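Side-chain contact in general secretion pathway protein L (Vibrio parahaemolyticus, PDB 2W7V), which is an inner-membrane component of the type II secretion system, the machinery that exports folded proteins, and forms dimers through its periplasmic domain: residues I43-R46 with P52-Q55. Numbering follows the deposited sequence.
Sequences IHAR and PFEQ
F53 reaches from the helix to the strand and makes the whole contact with its ring, meeting A45 and the backbone of R46. Its first torsion (chi1 -71°) places CG anti to the carbonyl carbon and beside the backbone N; from there the ring extends with CZ nearest the strand.

The closest approach is to backbone. The carbonyl oxygen of A45 lies at the edge of the ring, in its plane, with O 3.5 Å from CZ and 3.9 Å from CE1. This is probably a mildly favourable meeting of the oxygen with the C-H rim. No hydrogen bond crosses between the segments.

The rest is apolar. A45 CB points toward the helix and comes within 4.3 Å of F53 CE1, while R46 gives its CA, 3.9 Å from CZ. CB of R46 points away from the helix, and its guanidinium NH2 forms a salt bridge with E28. The buried area is small, 101 Å², and comes from this one ring meeting A45 and R46.

In this circularly permuted ferredoxin-like fold, helix 51-61 follows strand 40-47 and packs on one face of the antiparallel sheet. F53 also touches V78 and F82 of the adjacent strand 78-86, while strand 28-35 flanks strand 40-47 on its other edge.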
# COMPACT_ATOMS: atom_id res chain seq x y z
N ILE A 43 0.41 -7.41 -4.58
CA ILE A 43 -0.20 -7.93 -3.39
C ILE A 43 0.17 -9.38 -3.16
O ILE A 43 -0.02 -10.17 -4.03
CB ILE A 43 -1.74 -7.89 -3.56
CG1 ILE A 43 -2.25 -6.42 -3.74
CG2 ILE A 43 -2.42 -8.50 -2.35
CD1 ILE A 43 -3.66 -6.30 -4.34
N HIS A 44 0.68 -9.73 -1.99
CA HIS A 44 0.78 -11.12 -1.64
C HIS A 44 -0.32 -11.44 -0.64
O HIS A 44 -0.65 -10.62 0.18
CB HIS A 44 2.15 -11.50 -1.06
CG HIS A 44 3.30 -11.19 -1.97
ND1 HIS A 44 4.61 -11.22 -1.55
CD2 HIS A 44 3.34 -10.80 -3.27
CE1 HIS A 44 5.40 -10.88 -2.55
NE2 HIS A 44 4.65 -10.63 -3.61
N ALA A 45 -0.91 -12.63 -0.76
CA ALA A 45 -1.95 -13.12 0.14
C ALA A 45 -1.85 -14.64 0.33
O ALA A 45 -1.12 -15.34 -0.37
CB ALA A 45 -3.36 -12.72 -0.40
N ARG A 46 -2.57 -15.14 1.32
CA ARG A 46 -2.65 -16.57 1.58
C ARG A 46 -4.04 -16.99 2.04
O ARG A 46 -4.80 -16.21 2.58
CB ARG A 46 -1.64 -16.98 2.64
CG ARG A 46 -1.82 -16.23 3.92
CD ARG A 46 -0.81 -16.65 4.91
NE ARG A 46 -0.89 -15.85 6.12
CZ ARG A 46 -0.34 -16.20 7.28
NH1 ARG A 46 0.28 -17.37 7.41
NH2 ARG A 46 -0.45 -15.39 8.33
N PRO A 52 -10.71 -18.54 -2.72
CA PRO A 52 -10.54 -17.14 -2.41
C PRO A 52 -9.68 -16.32 -3.36
O PRO A 52 -9.99 -15.15 -3.56
CB PRO A 52 -9.95 -17.19 -0.99
CG PRO A 52 -10.62 -18.39 -0.39
CD PRO A 52 -10.42 -19.37 -1.53
N PHE A 53 -8.66 -16.92 -3.96
CA PHE A 53 -7.92 -16.28 -5.03
C PHE A 53 -8.75 -16.03 -6.30
O PHE A 53 -8.62 -14.99 -6.95
CB PHE A 53 -6.66 -17.10 -5.34
CG PHE A 53 -5.61 -17.01 -4.26
CD1 PHE A 53 -4.71 -15.98 -4.23
CD2 PHE A 53 -5.57 -17.95 -3.22
CE1 PHE A 53 -3.75 -15.90 -3.22
CE2 PHE A 53 -4.61 -17.85 -2.20
CZ PHE A 53 -3.71 -16.83 -2.21
N GLU A 54 -9.60 -16.99 -6.67
CA GLU A 54 -10.50 -16.82 -7.77
C GLU A 54 -11.47 -15.64 -7.52
O GLU A 54 -11.77 -14.85 -8.42
CB GLU A 54 -11.33 -18.10 -7.96
CG GLU A 54 -10.55 -19.26 -8.47
CD GLU A 54 -10.21 -19.12 -9.93
OE1 GLU A 54 -11.14 -18.95 -10.77
OE2 GLU A 54 -9.01 -19.23 -10.23
N GLN A 55 -12.01 -15.60 -6.31
CA GLN A 55 -12.96 -14.56 -5.92
C GLN A 55 -12.29 -13.22 -5.90
O GLN A 55 -12.86 -12.26 -6.36
CB GLN A 55 -13.51 -14.87 -4.53
CG GLN A 55 -14.25 -16.21 -4.51
CD GLN A 55 -14.95 -16.47 -3.22
OE1 GLN A 55 -14.70 -15.78 -2.20
NE2 GLN A 55 -15.86 -17.47 -3.22